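Local coordinates for protein L-threonine-O-3-phosphate decarboxylase (Porphyromonas gingivalis, PDB 3FKD) that probably uses pyridoxal 5'-phosphate to decarboxylate L-threonine O-3-phosphate, as a member of the class I and II aminotransferase family, at residues Val258-Ala263 with Gln329-Ala334; Thr23-Gly28 with Arg251-Asn256; Ala263-Arg266 with Glu271-Pro274; Glu291-Met296 with Met302-Ala307. One frame throughout, in Å; residues are numbered along the deposited sequence.

Interaction 1 of 4, residues Val258-Ala263 with Gln329-Ala334; sequences VDFITA and QLFIKA
F260 reaches across from helix 250-266 to F331 and I332 of helix 325-339, two nearly parallel helices (17° between the short axes) of the part of this aminotransferase-type fold built on the five-stranded sheet. The axes stand 10.5 Å apart, a gap wide enough to need large side chains to fill it. From CB, F260 takes the position with CG anti to the backbone N (chi1 -164°), which swings the ring into the gap between the helices. Farther out, CE1 lies beside the I332 branch, 4.1 Å from its CD1, the two side chains passing antiparallel to one another. The tip, CZ, comes over one face of F331, 3.7 Å from its CD2. The planes meet at 86°, an offset edge-to-face stack in which ring hydrogens of F260 are directed at the pi cloud of F331. Phenylalanine suits both places, giving bulk with no polar group to satisfy in a buried seam. F331 is gripped further by F20 and by M302 and I304 of strand 302-306. One turn beyond F260, A263 is small enough to let the branched isoleucine approach, and its CB meets I332 CD1 at 3.6 Å.

Interaction 2 of 4, residues Thr23-Gly28 with Arg251-Asn256; sequences TVWTDG and RKWQRN
W25, in the loop between strand 18-19 and helix 31-39, lays its indole against W253 of helix 250-266, and this pair is the whole of the direct contact. Along the helix, K252 comes first, its NZ 7.0 Å from D27 OD2, whose salt bridge is made with R324 instead, so any pull between the two charges is probably modest. W253 follows. With CG anti to the backbone N (chi1 -157°), its ring reaches the loop and offers one face to W25. W25 CE3 sits over that face, offset toward the rim and 3.7 Å from W253 CZ3, while the W25 CB also touches the six-membered ring, 4.0 Å from CH2. The six-membered rings have centroids 4.7 Å apart and planes at 55°, an inclined edge-to-face pair rather than a flat stack. W253 NE1 donates to T322 O and F172 meets the same ring, which together probably limit its rotation. Tryptophan suits this position because it bridges a wide gap and still keeps an N-H to spend; at W25 the broad ring covers the face of W253. Next along, Q254 turns to another neighbour, its NE2 bonding to T174 OG1. The loop folds back across W25, with D27 N facing the centre of one face of its ring. It also touches the other subunit, where V24 packs on Y47 of that chain. With no hydrogen bond between them, loop and helix are held by dispersion and ring electrostatics, while W25 backbone bonds with H197, the D27-R324 salt bridge and the W253-T322 bond help to set the orientation.

Interaction 3 of 4, residues Ala263-Arg266 with Glu271-Pro274; sequences ALNR and EVHP
L264 and N265, in the last turn of helix 250-266, meet V272 on the short strand 270-272 that follows it, so the chain turns sharply and lays the strand back against the helix it has just left. L264 points toward the strand, and its CB touches V272 CG2 at 3.8 Å, with CD1 of the leucine 4.0 Å from the same methyl. The rest of the leucine is shared with F331, I332 and L335 of helix 325-339 and with F280 of strand 279-284, which is why a long, branched, apolar residue fits here. N265 comes next, at the exposed border. Its CG stands anti to the carbonyl carbon (chi1 -79°), which carries the amide across to the strand. There OD1 accepts the backbone N-H of V272, with OD1 and N 3.0 Å apart and an N-H...O angle of 158°. The donor lies in the carbonyl plane of the amide. Strand 270-272 is outermost, within this chain, in its five-stranded mixed sheet; the residues on either side of V272, E271 and H273, bond through their backbones to R283 and L281 of strand 279-284, whereas the N-H of V272 faces the helix. Asparagine suits this place because it is short and carries an uncharged acceptor. The side chain thereby does the work of a further strand for one edge amide, and the L264-V272 methyl contact adds apolar packing beside that polar bond.

Interaction 4 of 4, residues Glu291-Met296 with Met302-Ala307; sequences ELKKYM and MLIRDA
I304 presses its CG1 and CD1 onto K293 at the tightest point of this contact, CD1 lying 3.5 Å from the lysine CA and CG1 an equal 3.5 Å from CB. Its CG1 occupies the crowded position between backbone N and carbonyl carbon (chi1 71°), which aims the ethyl arm straight at the helix. On one flank that arm also meets L292 CG, crossing it at about a right angle, with CD1 3.9 Å away. Isoleucine suits the place because its ethyl arm can reach the helix while CG2 stays by M296. Where the helix nears the turn, the two selenomethionines M296 and M302 bring CE against SE at 3.9 Å, their flexible chains bent to fit among F20, F331 and A334. This is a helix running through a short turn into strand 302-306, which lies between strands 18-19 and 317-321 in the sheet. M296 O closes the turn by accepting the N-H of M302 at 2.8 Å, a straight bond (172°) whose donor stands above the carbonyl plane. Toward solvent the packing thins. K293 runs extended across the strand, beside the L303 side chain, its CE 3.9 Å from L303 CD1 and its CD only loosely against D306 CB. The lysine NZ and the backbone N of D306 share a weakly held water, while D306 OD1 turns to S308 N and the D306 OD2 lies 6.2 Å from K293 NZ.

How the interactions relate
Interactions 1, 2 and 3 all use helix 250-266, at successive levels: its early turns carry the tryptophan pair of interaction 2, its middle the phenylalanine pair of interaction 1, and its end the edge-strand contact of interaction 3. Interaction 1 is the most buried and wholly apolar. It abuts interaction 3 through L264 and interaction 4 through F331 and A334 against M296, making one continuous core. Interactions 3 and 4 each join a helix to a following strand of the same sheet, with apolar packing inside and one backbone N-H bond across. Interaction 2 makes no side-chain touch with the others, though its helix segment adjoins that of interaction 1, and ties in a loop meeting the other subunit.

Interaction 1 of 4, residues Val258-Ala263 with Gln329-Ala334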
loop_
_atom_site.group_PDB
_atom_site.type_symbol
_atom_site.label_atom_id
_atom_site.label_comp_id
_atom_site.label_asym_id
_atom_site.label_seq_id
_atom_site.Cartn_x
_atom_site.Cartn_y
_atom_site.Cartn_z
ATOM N N VAL A 258 16.897 29.975 -9.383
ATOM C CA VAL A 258 17.190 31.026 -10.322
ATOM C C VAL A 258 18.708 31.100 -10.554
ATOM O O VAL A 258 19.138 31.038 -11.690
ATOM C CB VAL A 258 16.627 32.357 -9.833
ATOM C CG1 VAL A 258 17.167 33.523 -10.660
ATOM C CG2 VAL A 258 15.110 32.307 -9.806
ATOM N N ASP A 259 19.522 31.189 -9.494
ATOM C CA ASP A 259 20.983 31.178 -9.673
ATOM C C ASP A 259 21.467 29.906 -10.369
ATOM O O ASP A 259 22.521 29.905 -11.001
ATOM C CB ASP A 259 21.773 31.309 -8.370
ATOM C CG ASP A 259 21.302 32.441 -7.482
ATOM O OD1 ASP A 259 20.568 33.344 -7.943
ATOM O OD2 ASP A 259 21.683 32.400 -6.288
ATOM N N PHE A 260 20.712 28.815 -10.238
ATOM C CA PHE A 260 21.081 27.568 -10.898
ATOM C C PHE A 260 20.754 27.621 -12.394
ATOM O O PHE A 260 21.592 27.261 -13.219
ATOM C CB PHE A 260 20.383 26.395 -10.218
ATOM C CG PHE A 260 20.963 25.033 -10.550
ATOM C CD1 PHE A 260 22.197 24.902 -11.147
ATOM C CD2 PHE A 260 20.282 23.882 -10.189
ATOM C CE1 PHE A 260 22.724 23.661 -11.415
ATOM C CE2 PHE A 260 20.820 22.657 -10.457
ATOM C CZ PHE A 260 22.042 22.549 -11.085
ATOM N N ILE A 261 19.554 28.097 -12.734
ATOM C CA ILE A 261 19.101 28.147 -14.119
ATOM C C ILE A 261 19.877 29.140 -14.986
ATOM O O ILE A 261 20.140 28.883 -16.161
ATOM C CB ILE A 261 17.584 28.406 -14.210
ATOM C CG1 ILE A 261 16.814 27.188 -13.622
ATOM C CG2 ILE A 261 17.190 28.640 -15.658
ATOM C CD1 ILE A 261 15.292 27.324 -13.584
ATOM N N THR A 262 20.248 30.262 -14.383
ATOM C CA THR A 262 21.058 31.294 -14.998
ATOM C C THR A 262 22.414 30.749 -15.403
ATOM O O THR A 262 22.864 30.913 -16.554
ATOM C CB THR A 262 21.303 32.433 -13.997
ATOM O OG1 THR A 262 20.051 33.039 -13.633
ATOM C CG2 THR A 262 22.253 33.459 -14.584
ATOM N N ALA A 263 23.098 30.135 -14.454
ATOM C CA ALA A 263 24.361 29.506 -14.770
ATOM C C ALA A 263 24.162 28.447 -15.850
ATOM O O ALA A 263 24.936 28.413 -16.808
ATOM C CB ALA A 263 25.007 28.921 -13.547
ATOM N N GLN A 329 26.877 24.472 -7.907
ATOM C CA GLN A 329 28.069 25.026 -8.525
ATOM C C GLN A 329 28.880 23.864 -9.115
ATOM O O GLN A 329 29.239 23.850 -10.295
ATOM C CB GLN A 329 28.872 25.835 -7.496
ATOM C CG GLN A 329 30.001 26.700 -8.079
ATOM C CD GLN A 329 29.506 27.929 -8.879
ATOM O OE1 GLN A 329 28.365 27.947 -9.381
ATOM N NE2 GLN A 329 30.371 28.962 -8.999
ATOM N N LEU A 330 29.109 22.859 -8.291
ATOM C CA LEU A 330 29.895 21.709 -8.680
ATOM C C LEU A 330 29.220 20.823 -9.753
ATOM O O LEU A 330 29.884 20.020 -10.423
ATOM C CB LEU A 330 30.185 20.908 -7.433
ATOM C CG LEU A 330 30.969 19.626 -7.601
ATOM C CD1 LEU A 330 32.118 19.847 -8.575
ATOM C CD2 LEU A 330 31.446 19.177 -6.207
ATOM N N PHE A 331 27.912 20.975 -9.930
ATOM C CA PHE A 331 27.221 20.262 -10.989
ATOM C C PHE A 331 27.421 20.977 -12.324
ATOM O O PHE A 331 27.448 20.357 -13.380
ATOM C CB PHE A 331 25.735 20.125 -10.639
ATOM C CG PHE A 331 24.874 19.713 -11.786
ATOM C CD1 PHE A 331 24.259 18.481 -11.792
ATOM C CD2 PHE A 331 24.658 20.567 -12.852
ATOM C CE1 PHE A 331 23.440 18.104 -12.855
ATOM C CE2 PHE A 331 23.861 20.199 -13.920
ATOM C CZ PHE A 331 23.251 18.976 -13.922
ATOM N N ILE A 332 27.567 22.295 -12.262
ATOM C CA ILE A 332 27.864 23.086 -13.453
ATOM C C ILE A 332 29.228 22.746 -14.112
ATOM O O ILE A 332 29.341 22.718 -15.328
ATOM C CB ILE A 332 27.818 24.574 -13.138
ATOM C CG1 ILE A 332 26.422 24.966 -12.695
ATOM C CG2 ILE A 332 28.264 25.397 -14.368
ATOM C CD1 ILE A 332 25.560 25.350 -13.843
ATOM N N LYS A 333 30.262 22.504 -13.313
ATOM C CA LYS A 333 31.532 22.050 -13.863
ATOM C C LYS A 333 31.347 20.647 -14.419
ATOM O O LYS A 333 31.686 20.376 -15.569
ATOM C CB LYS A 333 32.611 22.079 -12.797
ATOM C CG LYS A 333 32.694 23.445 -12.161
ATOM C CD LYS A 333 34.044 23.745 -11.506
ATOM C CE LYS A 333 34.158 25.242 -11.215
ATOM N NZ LYS A 333 34.995 25.555 -10.001
ATOM N N ALA A 334 30.785 19.767 -13.603
ATOM C CA ALA A 334 30.504 18.415 -14.024
ATOM C C ALA A 334 29.914 18.446 -15.427
ATOM O O ALA A 334 30.350 17.723 -16.309
ATOM C CB ALA A 334 29.547 17.762 -13.056
#

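Interaction 2 of 4, residues Thr23-Gly28 with Arg251-Asn256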
loop_
_atom_site.group_PDB
_atom_site.type_symbol
_atom_site.label_atom_id
_atom_site.label_comp_id
_atom_site.label_asym_id
_atom_site.label_seq_id
_atom_site.Cartn_x
_atom_site.Cartn_y
_atom_site.Cartn_z
ATOM N N THR A 23 12.032 14.639 -7.274
ATOM C CA THR A 23 11.251 15.812 -6.990
ATOM C C THR A 23 10.828 15.787 -5.535
ATOM O O THR A 23 9.813 16.345 -5.180
ATOM C CB THR A 23 10.011 15.915 -7.890
ATOM O OG1 THR A 23 9.212 14.738 -7.753
ATOM C CG2 THR A 23 10.425 16.096 -9.372
ATOM N N VAL A 24 11.612 15.128 -4.692
ATOM C CA VAL A 24 11.387 15.155 -3.253
ATOM C C VAL A 24 12.210 16.250 -2.539
ATOM O O VAL A 24 13.409 16.351 -2.722
ATOM C CB VAL A 24 11.681 13.756 -2.641
ATOM C CG1 VAL A 24 11.554 13.770 -1.128
ATOM C CG2 VAL A 24 10.754 12.689 -3.282
ATOM N N TRP A 25 11.555 17.066 -1.720
ATOM C CA TRP A 25 12.273 17.956 -0.804
ATOM C C TRP A 25 13.063 17.175 0.253
ATOM O O TRP A 25 12.513 16.618 1.182
ATOM C CB TRP A 25 11.350 19.002 -0.166
ATOM C CG TRP A 25 11.994 19.741 0.976
ATOM C CD1 TRP A 25 11.610 19.708 2.286
ATOM C CD2 TRP A 25 13.149 20.598 0.920
ATOM N NE1 TRP A 25 12.431 20.491 3.044
ATOM C CE2 TRP A 25 13.387 21.056 2.242
ATOM C CE3 TRP A 25 13.985 21.035 -0.110
ATOM C CZ2 TRP A 25 14.449 21.914 2.570
ATOM C CZ3 TRP A 25 15.044 21.900 0.208
ATOM C CH2 TRP A 25 15.265 22.331 1.545
ATOM N N THR A 26 14.383 17.193 0.113
ATOM C CA THR A 26 15.266 16.269 0.839
ATOM C C THR A 26 16.016 16.849 2.059
ATOM O O THR A 26 16.494 16.113 2.917
ATOM C CB THR A 26 16.210 15.616 -0.185
ATOM O OG1 THR A 26 15.637 14.361 -0.603
ATOM C CG2 THR A 26 17.599 15.429 0.331
ATOM N N ASP A 27 16.093 18.171 2.130
ATOM C CA ASP A 27 16.913 18.840 3.125
ATOM C C ASP A 27 16.130 19.227 4.384
ATOM O O ASP A 27 16.620 20.008 5.178
ATOM C CB ASP A 27 17.591 20.082 2.515
ATOM C CG ASP A 27 19.100 19.915 2.347
ATOM O OD1 ASP A 27 19.550 18.765 2.310
ATOM O OD2 ASP A 27 19.845 20.926 2.258
ATOM N N GLY A 28 14.927 18.685 4.563
ATOM C CA GLY A 28 14.122 18.978 5.739
ATOM C C GLY A 28 14.787 18.528 7.036
ATOM O O GLY A 28 15.681 17.701 7.014
ATOM N N ARG A 251 11.224 30.042 -0.470
ATOM C CA ARG A 251 11.848 31.210 -1.101
ATOM C C ARG A 251 13.313 30.939 -1.342
ATOM O O ARG A 251 13.827 31.121 -2.443
ATOM C CB ARG A 251 11.692 32.484 -0.281
ATOM C CG ARG A 251 10.282 32.968 -0.244
ATOM C CD ARG A 251 10.184 34.479 -0.233
ATOM N NE ARG A 251 8.941 34.899 -0.880
ATOM C CZ ARG A 251 7.717 34.629 -0.414
ATOM N NH1 ARG A 251 7.559 33.945 0.727
ATOM N NH2 ARG A 251 6.650 35.045 -1.099
ATOM N N LYS A 252 13.974 30.451 -0.316
ATOM C CA LYS A 252 15.378 30.158 -0.447
ATOM C C LYS A 252 15.669 29.053 -1.518
ATOM O O LYS A 252 16.631 29.132 -2.282
ATOM C CB LYS A 252 15.926 29.876 0.955
ATOM C CG LYS A 252 17.162 29.045 1.025
ATOM C CD LYS A 252 16.810 27.561 1.217
ATOM C CE LYS A 252 18.012 26.856 1.797
ATOM N NZ LYS A 252 18.767 27.815 2.727
ATOM N N TRP A 253 14.824 28.036 -1.596
ATOM C CA TRP A 253 14.976 27.020 -2.631
ATOM C C TRP A 253 14.748 27.572 -4.060
ATOM O O TRP A 253 15.474 27.255 -4.990
ATOM C CB TRP A 253 13.983 25.900 -2.367
ATOM C CG TRP A 253 14.350 24.577 -2.987
ATOM C CD1 TRP A 253 15.558 24.210 -3.526
ATOM C CD2 TRP A 253 13.503 23.423 -3.064
ATOM N NE1 TRP A 253 15.498 22.910 -3.968
ATOM C CE2 TRP A 253 14.257 22.394 -3.673
ATOM C CE3 TRP A 253 12.183 23.149 -2.662
ATOM C CZ2 TRP A 253 13.728 21.115 -3.895
ATOM C CZ3 TRP A 253 11.662 21.894 -2.895
ATOM C CH2 TRP A 253 12.433 20.887 -3.511
ATOM N N GLN A 254 13.700 28.367 -4.200
ATOM C CA GLN A 254 13.250 28.964 -5.443
ATOM C C GLN A 254 14.365 29.872 -5.944
ATOM O O GLN A 254 14.709 29.873 -7.115
ATOM C CB GLN A 254 12.005 29.787 -5.112
ATOM C CG GLN A 254 10.982 30.034 -6.161
ATOM C CD GLN A 254 9.612 30.345 -5.518
ATOM O OE1 GLN A 254 8.570 29.716 -5.835
ATOM N NE2 GLN A 254 9.622 31.294 -4.572
ATOM N N ARG A 255 14.956 30.625 -5.030
ATOM C CA ARG A 255 15.987 31.564 -5.380
ATOM C C ARG A 255 17.336 30.891 -5.710
ATOM O O ARG A 255 18.028 31.320 -6.615
ATOM C CB ARG A 255 16.031 32.701 -4.319
ATOM C CG ARG A 255 17.348 33.119 -3.780
ATOM C CD ARG A 255 17.163 34.229 -2.764
ATOM N NE ARG A 255 17.175 33.789 -1.354
ATOM C CZ ARG A 255 18.256 33.323 -0.712
ATOM N NH1 ARG A 255 19.420 33.191 -1.355
ATOM N NH2 ARG A 255 18.179 32.971 0.571
ATOM N N ASN A 256 17.699 29.820 -5.031
ATOM C CA ASN A 256 18.829 29.021 -5.491
ATOM C C ASN A 256 18.578 28.418 -6.871
ATOM O O ASN A 256 19.506 28.048 -7.581
ATOM C CB ASN A 256 19.101 27.885 -4.522
ATOM C CG ASN A 256 19.536 28.375 -3.184
ATOM O OD1 ASN A 256 20.192 29.413 -3.085
ATOM N ND2 ASN A 256 19.183 27.639 -2.133
#

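Interaction 3 of 4, residues Ala263-Arg266 with Glu271-Pro274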
loop_
_atom_site.group_PDB
_atom_site.type_symbol
_atom_site.label_atom_id
_atom_site.label_comp_id
_atom_site.label_asym_id
_atom_site.label_seq_id
_atom_site.Cartn_x
_atom_site.Cartn_y
_atom_site.Cartn_z
ATOM N N ALA A 263 23.098 30.135 -14.454
ATOM C CA ALA A 263 24.361 29.506 -14.770
ATOM C C ALA A 263 24.162 28.447 -15.850
ATOM O O ALA A 263 24.936 28.413 -16.808
ATOM C CB ALA A 263 25.007 28.921 -13.547
ATOM N N LEU A 264 23.127 27.604 -15.738
ATOM C CA LEU A 264 22.932 26.605 -16.763
ATOM C C LEU A 264 22.743 27.166 -18.194
ATOM O O LEU A 264 23.277 26.602 -19.160
ATOM C CB LEU A 264 21.820 25.618 -16.405
ATOM C CG LEU A 264 22.199 24.580 -15.329
ATOM C CD1 LEU A 264 20.992 23.842 -14.849
ATOM C CD2 LEU A 264 23.273 23.611 -15.753
ATOM N N ASN A 265 21.979 28.243 -18.351
ATOM C CA ASN A 265 21.726 28.746 -19.682
ATOM C C ASN A 265 23.035 29.310 -20.280
ATOM O O ASN A 265 23.315 29.165 -21.482
ATOM C CB ASN A 265 20.607 29.785 -19.676
ATOM C CG ASN A 265 19.218 29.161 -19.609
ATOM O OD1 ASN A 265 18.956 28.129 -20.210
ATOM N ND2 ASN A 265 18.317 29.806 -18.877
ATOM N N ARG A 266 23.854 29.912 -19.432
ATOM C CA ARG A 266 25.120 30.449 -19.889
ATOM C C ARG A 266 25.919 29.387 -20.601
ATOM O O ARG A 266 26.723 29.700 -21.491
ATOM C CB ARG A 266 25.953 30.960 -18.725
ATOM C CG ARG A 266 25.548 32.311 -18.257
ATOM C CD ARG A 266 26.674 32.858 -17.487
ATOM N NE ARG A 266 26.459 34.262 -17.176
ATOM C CZ ARG A 266 27.219 34.950 -16.346
ATOM N NH1 ARG A 266 28.252 34.359 -15.754
ATOM N NH2 ARG A 266 26.941 36.220 -16.124
ATOM N N GLU A 271 19.986 24.046 -23.044
ATOM C CA GLU A 271 18.887 24.971 -22.908
ATOM C C GLU A 271 17.996 24.549 -21.713
ATOM O O GLU A 271 17.579 23.395 -21.626
ATOM C CB GLU A 271 18.105 24.941 -24.222
ATOM C CG GLU A 271 16.671 25.425 -24.134
ATOM C CD GLU A 271 16.008 25.542 -25.513
ATOM O OE1 GLU A 271 15.781 24.491 -26.184
ATOM O OE2 GLU A 271 15.706 26.696 -25.910
ATOM N N VAL A 272 17.709 25.461 -20.792
ATOM C CA VAL A 272 16.805 25.120 -19.695
ATOM C C VAL A 272 15.376 25.619 -19.903
ATOM O O VAL A 272 15.139 26.833 -19.968
ATOM C CB VAL A 272 17.336 25.584 -18.312
ATOM C CG1 VAL A 272 16.229 25.638 -17.292
ATOM C CG2 VAL A 272 18.412 24.640 -17.820
ATOM N N HIS A 273 14.428 24.685 -19.999
ATOM C CA HIS A 273 13.011 25.041 -20.132
ATOM C C HIS A 273 12.528 25.857 -18.923
ATOM O O HIS A 273 12.714 25.432 -17.780
ATOM C CB HIS A 273 12.155 23.789 -20.316
ATOM C CG HIS A 273 10.729 24.088 -20.670
ATOM N ND1 HIS A 273 9.843 24.660 -19.780
ATOM C CD2 HIS A 273 10.036 23.908 -21.823
ATOM C CE1 HIS A 273 8.669 24.817 -20.367
ATOM N NE2 HIS A 273 8.758 24.370 -21.607
ATOM N N PRO A 274 11.921 27.037 -19.154
ATOM C CA PRO A 274 11.436 27.845 -18.024
ATOM C C PRO A 274 10.614 27.057 -17.015
ATOM O O PRO A 274 9.858 26.169 -17.410
ATOM C CB PRO A 274 10.563 28.901 -18.711
ATOM C CG PRO A 274 11.314 29.162 -19.983
ATOM C CD PRO A 274 11.791 27.767 -20.427
#

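Interaction 4 of 4, residues Glu291-Met296 with Met302-Ala307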
loop_
_atom_site.group_PDB
_atom_site.type_symbol
_atom_site.label_atom_id
_atom_site.label_comp_id
_atom_site.label_asym_id
_atom_site.label_seq_id
_atom_site.Cartn_x
_atom_site.Cartn_y
_atom_site.Cartn_z
ATOM N N GLU A 291 23.272 9.242 -22.151
ATOM C CA GLU A 291 24.699 9.599 -22.132
ATOM C C GLU A 291 25.080 10.492 -20.945
ATOM O O GLU A 291 26.000 10.186 -20.214
ATOM C CB GLU A 291 25.117 10.288 -23.420
ATOM C CG GLU A 291 25.370 9.360 -24.588
ATOM C CD GLU A 291 25.565 10.137 -25.909
ATOM O OE1 GLU A 291 25.970 11.335 -25.846
ATOM O OE2 GLU A 291 25.312 9.560 -26.997
ATOM N N LEU A 292 24.371 11.600 -20.780
ATOM C CA LEU A 292 24.660 12.545 -19.704
ATOM C C LEU A 292 24.599 11.914 -18.314
ATOM O O LEU A 292 25.473 12.183 -17.481
ATOM C CB LEU A 292 23.738 13.768 -19.764
ATOM C CG LEU A 292 24.074 14.930 -18.807
ATOM C CD1 LEU A 292 25.528 15.417 -18.931
ATOM C CD2 LEU A 292 23.129 16.094 -19.036
ATOM N N LYS A 293 23.592 11.067 -18.088
ATOM C CA LYS A 293 23.290 10.519 -16.768
ATOM C C LYS A 293 24.332 9.502 -16.282
ATOM O O LYS A 293 24.614 9.393 -15.081
ATOM C CB LYS A 293 21.887 9.875 -16.764
ATOM C CG LYS A 293 21.601 9.008 -15.553
ATOM C CD LYS A 293 20.280 8.221 -15.674
ATOM C CE LYS A 293 19.931 7.441 -14.363
ATOM N NZ LYS A 293 19.031 6.300 -14.655
ATOM N N LYS A 294 24.868 8.743 -17.224
ATOM C CA LYS A 294 25.904 7.763 -16.953
ATOM C C LYS A 294 27.253 8.416 -16.567
ATOM O O LYS A 294 27.980 7.927 -15.698
ATOM C CB LYS A 294 26.064 6.889 -18.185
ATOM C CG LYS A 294 27.140 5.869 -18.070
ATOM C CD LYS A 294 27.862 5.682 -19.406
ATOM C CE LYS A 294 28.537 4.328 -19.479
ATOM N NZ LYS A 294 27.521 3.284 -19.775
ATOM N N TYR A 295 27.566 9.522 -17.229
ATOM C CA TYR A 295 28.787 10.297 -17.000
ATOM C C TYR A 295 28.785 10.991 -15.615
ATOM O O TYR A 295 29.643 10.737 -14.773
ATOM C CB TYR A 295 28.858 11.341 -18.107
ATOM C CG TYR A 295 29.985 12.335 -18.004
ATOM C CD1 TYR A 295 31.230 12.054 -18.573
ATOM C CD2 TYR A 295 29.808 13.568 -17.377
ATOM C CE1 TYR A 295 32.273 12.952 -18.509
ATOM C CE2 TYR A 295 30.851 14.476 -17.300
ATOM C CZ TYR A 295 32.085 14.157 -17.875
ATOM O OH TYR A 295 33.145 15.032 -17.817
HETATM N N MSE A 296 27.808 11.869 -15.412
HETATM C CA MSE A 296 27.531 12.484 -14.143
HETATM C C MSE A 296 27.570 11.487 -12.967
HETATM O O MSE A 296 28.081 11.795 -11.908
HETATM C CB MSE A 296 26.176 13.182 -14.224
HETATM C CG MSE A 296 26.102 14.224 -15.316
HETATM SE SE MSE A 296 27.369 15.724 -15.003
HETATM C CE MSE A 296 26.350 16.639 -13.578
HETATM N N MSE A 302 27.062 12.115 -9.349
HETATM C CA MSE A 302 25.834 12.876 -9.302
HETATM C C MSE A 302 24.735 12.165 -10.055
HETATM O O MSE A 302 24.913 11.781 -11.213
HETATM C CB MSE A 302 26.049 14.250 -9.907
HETATM C CG MSE A 302 26.719 15.207 -8.964
HETATM SE SE MSE A 302 27.345 16.838 -9.842
HETATM C CE MSE A 302 29.289 16.554 -9.710
ATOM N N LEU A 303 23.584 12.025 -9.417
ATOM C CA LEU A 303 22.458 11.421 -10.102
ATOM C C LEU A 303 21.496 12.438 -10.711
ATOM O O LEU A 303 21.145 13.417 -10.092
ATOM C CB LEU A 303 21.715 10.385 -9.218
ATOM C CG LEU A 303 20.733 9.496 -10.008
ATOM C CD1 LEU A 303 21.477 8.589 -10.974
ATOM C CD2 LEU A 303 19.854 8.635 -9.108
ATOM N N ILE A 304 21.067 12.171 -11.941
ATOM C CA ILE A 304 20.098 13.012 -12.636
ATOM C C ILE A 304 18.971 12.122 -13.145
ATOM O O ILE A 304 19.170 10.929 -13.299
ATOM C CB ILE A 304 20.745 13.761 -13.829
ATOM C CG1 ILE A 304 21.066 12.799 -14.966
ATOM C CG2 ILE A 304 22.008 14.382 -13.399
ATOM C CD1 ILE A 304 21.571 13.458 -16.161
ATOM N N ARG A 305 17.801 12.704 -13.404
ATOM C CA ARG A 305 16.697 11.999 -14.045
ATOM C C ARG A 305 16.679 12.089 -15.591
ATOM O O ARG A 305 16.328 13.109 -16.174
ATOM C CB ARG A 305 15.369 12.495 -13.456
ATOM C CG ARG A 305 14.114 11.970 -14.119
ATOM C CD ARG A 305 13.814 10.508 -13.796
ATOM N NE ARG A 305 12.362 10.260 -13.664
ATOM C CZ ARG A 305 11.600 9.836 -14.669
ATOM N NH1 ARG A 305 12.141 9.597 -15.860
ATOM N NH2 ARG A 305 10.306 9.649 -14.492
ATOM N N ASP A 306 17.041 10.996 -16.246
ATOM C CA ASP A 306 16.723 10.851 -17.661
ATOM C C ASP A 306 15.208 11.017 -17.864
ATOM O O ASP A 306 14.393 10.176 -17.426
ATOM C CB ASP A 306 17.184 9.488 -18.170
ATOM C CG ASP A 306 16.999 9.313 -19.675
ATOM O OD1 ASP A 306 16.065 9.908 -20.277
ATOM O OD2 ASP A 306 17.812 8.567 -20.260
ATOM N N ALA A 307 14.826 12.115 -18.497
ATOM C CA ALA A 307 13.424 12.406 -18.749
ATOM C C ALA A 307 12.854 11.799 -20.072
ATOM O O ALA A 307 11.699 12.045 -20.422
ATOM C CB ALA A 307 13.201 13.908 -18.707
HETATM O O HOH W 1 16.433 8.235 -14.936
#